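PDB 3OYV: imelysin from Bacteroides ovatus ATCC 8483, which is an imelysin-like protein of the outer membrane that is implicated in bacterial iron uptake and probably binds metal. Local coordinates for residues A[135-149]-A[228-241]. Sequence-based numbering, arbitrary orientation. Where two conformers were deposited one is given.
Sequences AYYGSLDGNINANSL and PVVTQYVDAVVVPT
Gln232 reaches from helix 223-261 into the loop that follows helix 121-137 and grips the backbone at Gly138. Its NE2 donates to Gly138 O at 2.9 Å, a nearly straight bond (169° at the hydrogen) that lies in the carbonyl plane and almost in the plane of the glutamine amide. Gln232 CG stands anti to the backbone N and the chain bends at the next torsion (chi2 67°), which lays the amide flat against that of Asn145. The two amide planes are stacked, only 6° apart, with Asn145 CG 3.3 Å from Gln232 NE2; this is face contact without a hydrogen bond between them. The Asn145 amide is itself steadied by an Asx turn, OD1 accepting from Asn147 N. An alanine in place of Gln232 would probably leave Gly138 O without this donor and uncover the stacked face of Asn145. In this largely helical imelysin fold, residues 138-148 form the connection between helices 121-137 and 149-156, docked along one side of helix 223-261, where a wider pi-type turn spans 233-238. Ser148 is the N-cap of helix 149-156, and a water bridges Asn147 O and Val229 O. Apolar contacts extend the docking in both directions. The side chains of Leu149 and Val229 cross at about a right angle, Leu149 CD2 lying 3.8 Å from Val229 CG1, while Ala135 CB meets the edge of the Tyr233 ring at CE1 (3.7 Å). Val237 presses CG2 against the backbone of Gly138 and Ser139, 3.4 Å from Ser139 N. Further along, Leu140 sets CD1 4.0 Å from Pro240 CB and CD2 beside Thr241, whose OG1 donates to Val237 O. Tyr233 and Val237 also touch Phe288, in a loop.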
loop_
_atom_site.group_PDB
_atom_site.type_symbol
_atom_site.label_atom_id
_atom_site.label_comp_id
_atom_site.label_asym_id
_atom_site.label_seq_id
_atom_site.Cartn_x
_atom_site.Cartn_y
_atom_site.Cartn_z
ATOM N N ALA A 135 11.806 5.355 4.500
ATOM C CA ALA A 135 11.728 5.814 5.885
ATOM C C ALA A 135 13.119 5.907 6.497
ATOM O O ALA A 135 13.419 6.876 7.188
ATOM C CB ALA A 135 10.838 4.882 6.753
ATOM N N TYR A 136 13.941 4.890 6.273
ATOM C CA TYR A 136 15.271 4.806 6.878
ATOM C C TYR A 136 16.259 5.819 6.265
ATOM O O TYR A 136 17.128 6.357 6.966
ATOM C CB TYR A 136 15.782 3.359 6.784
ATOM C CG TYR A 136 17.057 3.116 7.573
ATOM C CD1 TYR A 136 17.064 3.248 8.956
ATOM C CD2 TYR A 136 18.226 2.713 6.927
ATOM C CE1 TYR A 136 18.234 3.018 9.699
ATOM C CE2 TYR A 136 19.393 2.494 7.659
ATOM C CZ TYR A 136 19.394 2.649 9.022
ATOM O OH TYR A 136 20.549 2.481 9.769
ATOM N N TYR A 137 16.091 6.064 4.971
ATOM C CA TYR A 137 16.992 6.943 4.194
ATOM C C TYR A 137 16.560 8.415 4.191
ATOM O O TYR A 137 17.330 9.293 3.787
ATOM C CB TYR A 137 17.072 6.473 2.752
ATOM C CG TYR A 137 17.900 5.224 2.449
ATOM C CD1 TYR A 137 18.333 4.367 3.442
ATOM C CD2 TYR A 137 18.238 4.900 1.130
ATOM C CE1 TYR A 137 19.111 3.224 3.109
ATOM C CE2 TYR A 137 19.015 3.796 0.815
ATOM C CZ TYR A 137 19.432 2.939 1.800
ATOM O OH TYR A 137 20.192 1.809 1.489
ATOM N N GLY A 138 15.335 8.697 4.633
ATOM C CA GLY A 138 14.809 10.065 4.583
ATOM C C GLY A 138 14.661 10.623 3.195
ATOM O O GLY A 138 14.895 11.802 2.957
ATOM N N SER A 139 14.299 9.763 2.250
ATOM C CA SER A 139 14.149 10.186 0.869
ATOM C C SER A 139 13.270 9.223 0.084
ATOM O O SER A 139 12.927 8.138 0.570
ATOM C CB SER A 139 15.517 10.235 0.198
ATOM O OG SER A 139 15.977 8.897 -0.074
ATOM N N LEU A 140 12.988 9.581 -1.167
ATOM C CA LEU A 140 12.184 8.731 -2.048
ATOM C C LEU A 140 12.930 8.065 -3.174
ATOM O O LEU A 140 12.351 7.240 -3.859
ATOM C CB LEU A 140 11.092 9.559 -2.703
ATOM C CG LEU A 140 10.132 10.196 -1.724
ATOM C CD1 LEU A 140 9.147 11.094 -2.514
ATOM C CD2 LEU A 140 9.430 9.146 -0.835
ATOM N N ASP A 141 14.092 8.619 -3.481
ATOM C CA ASP A 141 14.757 8.430 -4.748
ATOM C C ASP A 141 16.029 7.626 -4.532
ATOM O O ASP A 141 16.916 7.640 -5.376
ATOM C CB ASP A 141 15.055 9.810 -5.357
ATOM C CG ASP A 141 15.703 10.797 -4.353
ATOM O OD1 ASP A 141 16.343 10.357 -3.344
ATOM O OD2 ASP A 141 15.517 12.027 -4.553
ATOM N N GLY A 142 16.137 6.964 -3.385
ATOM C CA GLY A 142 17.275 6.116 -3.061
ATOM C C GLY A 142 18.517 6.855 -2.584
ATOM O O GLY A 142 19.565 6.238 -2.382
ATOM N N ASN A 143 18.425 8.167 -2.389
ATOM C CA ASN A 143 19.550 8.935 -1.806
ATOM C C ASN A 143 19.589 8.814 -0.238
ATOM O O ASN A 143 18.476 8.940 0.319
ATOM C CB ASN A 143 19.385 10.400 -2.240
ATOM C CG ASN A 143 20.694 11.157 -2.299
ATOM O OD1 ASN A 143 21.670 10.787 -1.666
ATOM N ND2 ASN A 143 20.707 12.239 -3.055
ATOM N N ILE A 144 20.754 8.553 0.467
ATOM C CA ILE A 144 20.760 8.604 1.926
ATOM C C ILE A 144 20.855 10.081 2.329
ATOM O O ILE A 144 21.879 10.758 2.148
ATOM C CB ILE A 144 21.902 7.817 2.505
ATOM C CG1 ILE A 144 21.762 6.367 2.050
ATOM C CG2 ILE A 144 21.937 7.935 4.027
ATOM C CD1 ILE A 144 22.932 5.572 2.391
ATOM N N ASN A 145 19.758 10.620 2.840
ATOM C CA ASN A 145 19.718 12.017 3.197
ATOM C C ASN A 145 20.586 12.299 4.421
ATOM O O ASN A 145 20.678 11.481 5.352
ATOM C CB ASN A 145 18.283 12.455 3.494
ATOM C CG ASN A 145 18.136 13.922 3.425
ATOM O OD1 ASN A 145 18.121 14.584 4.447
ATOM N ND2 ASN A 145 18.063 14.457 2.237
ATOM N N ALA A 146 21.162 13.504 4.463
ATOM C CA ALA A 146 21.899 13.939 5.634
ATOM C C ALA A 146 21.100 13.868 6.925
ATOM O O ALA A 146 21.680 13.612 7.980
ATOM C CB ALA A 146 22.416 15.397 5.466
ATOM N N ASN A 147 19.801 14.139 6.831
ATOM C CA ASN A 147 18.913 14.109 7.990
ATOM C C ASN A 147 18.046 12.852 7.936
ATOM O O ASN A 147 16.890 12.873 7.627
ATOM C CB ASN A 147 18.088 15.378 8.056
ATOM C CG ASN A 147 18.924 16.596 8.358
ATOM O OD1 ASN A 147 18.979 17.534 7.562
ATOM N ND2 ASN A 147 19.580 16.573 9.460
ATOM N N SER A 148 18.651 11.721 8.222
ATOM C CA SER A 148 17.966 10.424 8.177
ATOM C C SER A 148 18.421 9.568 9.338
ATOM O O SER A 148 19.516 9.768 9.868
ATOM C CB SER A 148 18.260 9.711 6.865
ATOM O OG SER A 148 19.638 9.337 6.757
ATOM N N LEU A 149 17.605 8.568 9.674
ATOM C CA LEU A 149 18.002 7.587 10.656
ATOM C C LEU A 149 19.284 6.927 10.199
ATOM O O LEU A 149 20.163 6.679 11.016
ATOM C CB LEU A 149 16.913 6.529 10.852
ATOM C CG LEU A 149 15.678 6.909 11.652
ATOM C CD1 LEU A 149 14.686 5.736 11.661
ATOM C CD2 LEU A 149 16.081 7.318 13.082
ATOM N N PRO A 228 15.539 16.699 13.521
ATOM C CA PRO A 228 15.716 16.863 12.074
ATOM C C PRO A 228 15.373 15.601 11.300
ATOM O O PRO A 228 14.995 15.680 10.131
ATOM C CB PRO A 228 17.189 17.269 11.919
ATOM C CG PRO A 228 17.782 17.184 13.197
ATOM C CD PRO A 228 16.747 17.049 14.285
ATOM N N VAL A 229 15.551 14.456 11.941
ATOM C CA VAL A 229 15.189 13.183 11.318
ATOM C C VAL A 229 13.643 13.160 11.121
ATOM O O VAL A 229 13.152 12.799 10.043
ATOM C CB VAL A 229 15.666 11.990 12.157
ATOM C CG1 VAL A 229 15.078 10.681 11.596
ATOM C CG2 VAL A 229 17.210 11.951 12.223
ATOM N N VAL A 230 12.896 13.527 12.160
ATOM C CA VAL A 230 11.424 13.540 12.094
ATOM C C VAL A 230 10.939 14.534 11.026
ATOM O O VAL A 230 10.069 14.224 10.211
ATOM C CB VAL A 230 10.782 13.780 13.441
ATOM C CG1 VAL A 230 9.264 13.886 13.304
ATOM C CG2 VAL A 230 11.182 12.666 14.445
ATOM N N THR A 231 11.524 15.712 11.010
ATOM C CA THR A 231 11.102 16.760 10.101
ATOM C C THR A 231 11.332 16.328 8.670
ATOM O O THR A 231 10.448 16.474 7.805
ATOM C CB THR A 231 11.804 18.075 10.471
ATOM O OG1 THR A 231 11.320 18.477 11.728
ATOM C CG2 THR A 231 11.586 19.164 9.402
ATOM N N GLN A 232 12.523 15.797 8.397
ATOM C CA GLN A 232 12.852 15.311 7.050
ATOM C C GLN A 232 11.943 14.171 6.605
ATOM O O GLN A 232 11.509 14.099 5.446
ATOM C CB GLN A 232 14.325 14.912 6.923
ATOM C CG GLN A 232 14.776 14.310 5.625
ATOM C CD GLN A 232 14.751 15.242 4.456
ATOM O OE1 GLN A 232 14.619 16.463 4.588
ATOM N NE2 GLN A 232 14.923 14.675 3.289
ATOM N N TYR A 233 11.687 13.242 7.526
ATOM C CA TYR A 233 10.819 12.106 7.227
ATOM C C TYR A 233 9.427 12.563 6.807
ATOM O O TYR A 233 8.863 12.114 5.817
ATOM C CB TYR A 233 10.761 11.220 8.455
ATOM C CG TYR A 233 9.751 10.099 8.498
ATOM C CD1 TYR A 233 10.026 8.836 8.003
ATOM C CD2 TYR A 233 8.531 10.309 9.123
ATOM C CE1 TYR A 233 9.089 7.803 8.096
ATOM C CE2 TYR A 233 7.602 9.290 9.274
ATOM C CZ TYR A 233 7.907 8.037 8.769
ATOM O OH TYR A 233 7.004 7.008 8.947
ATOM N N VAL A 234 8.881 13.491 7.560
ATOM C CA VAL A 234 7.532 13.991 7.258
ATOM C C VAL A 234 7.542 14.786 5.955
ATOM O O VAL A 234 6.699 14.567 5.066
ATOM C CB VAL A 234 6.993 14.847 8.410
ATOM C CG1 VAL A 234 5.715 15.610 8.014
ATOM C CG2 VAL A 234 6.750 13.977 9.681
ATOM N N ASP A 235 8.498 15.697 5.806
ATOM C CA ASP A 235 8.458 16.650 4.693
ATOM C C ASP A 235 8.934 16.073 3.378
ATOM O O ASP A 235 8.476 16.550 2.342
ATOM C CB ASP A 235 9.277 17.925 5.036
ATOM C CG ASP A 235 8.634 18.804 6.085
ATOM O OD1 ASP A 235 7.432 18.628 6.353
ATOM O OD2 ASP A 235 9.364 19.676 6.616
ATOM N N ALA A 236 9.849 15.083 3.399
ATOM C CA ALA A 236 10.417 14.482 2.206
ATOM C C ALA A 236 9.858 13.111 1.863
ATOM O O ALA A 236 9.874 12.712 0.712
ATOM C CB ALA A 236 11.962 14.436 2.297
ATOM N N VAL A 237 9.399 12.370 2.856
ATOM C CA VAL A 237 8.899 11.024 2.613
ATOM C C VAL A 237 7.379 10.953 2.682
ATOM O O VAL A 237 6.723 10.623 1.678
ATOM C CB VAL A 237 9.575 9.967 3.513
ATOM C CG1 VAL A 237 9.006 8.551 3.224
ATOM C CG2 VAL A 237 11.100 9.981 3.281
ATOM N N VAL A 238 6.812 11.232 3.854
ATOM C CA VAL A 238 5.401 10.962 4.079
ATOM C C VAL A 238 4.520 11.888 3.227
ATOM O O VAL A 238 3.693 11.415 2.446
ATOM C CB VAL A 238 5.019 11.074 5.564
ATOM C CG1 VAL A 238 3.511 10.890 5.743
ATOM C CG2 VAL A 238 5.766 10.019 6.403
ATOM N N VAL A 239 4.654 13.205 3.406
ATOM C CA VAL A 239 3.726 14.128 2.718
ATOM C C VAL A 239 3.845 14.029 1.196
ATOM O O VAL A 239 2.822 13.952 0.515
ATOM C CB VAL A 239 3.807 15.540 3.293
ATOM C CG1 VAL A 239 2.859 16.473 2.516
ATOM C CG2 VAL A 239 3.440 15.564 4.790
ATOM N N PRO A 240 5.081 13.982 0.663
ATOM C CA PRO A 240 5.184 13.806 -0.800
ATOM C C PRO A 240 4.604 12.517 -1.327
ATOM O O PRO A 240 4.085 12.479 -2.450
ATOM C CB PRO A 240 6.682 13.958 -1.067
ATOM C CG PRO A 240 7.196 14.828 0.058
ATOM C CD PRO A 240 6.384 14.353 1.252
ATOM N N THR A 241 4.735 11.428 -0.572
ATOM C CA THR A 241 4.120 10.188 -0.999
ATOM C C THR A 241 2.595 10.315 -1.050
ATOM O O THR A 241 1.969 9.868 -2.037
ATOM C CB THR A 241 4.550 9.003 -0.097
ATOM O OG1 THR A 241 5.980 8.886 -0.169
ATOM C CG2 THR A 241 3.900 7.714 -0.532
HETATM O O HOH W 1 14.496 11.438 7.939
#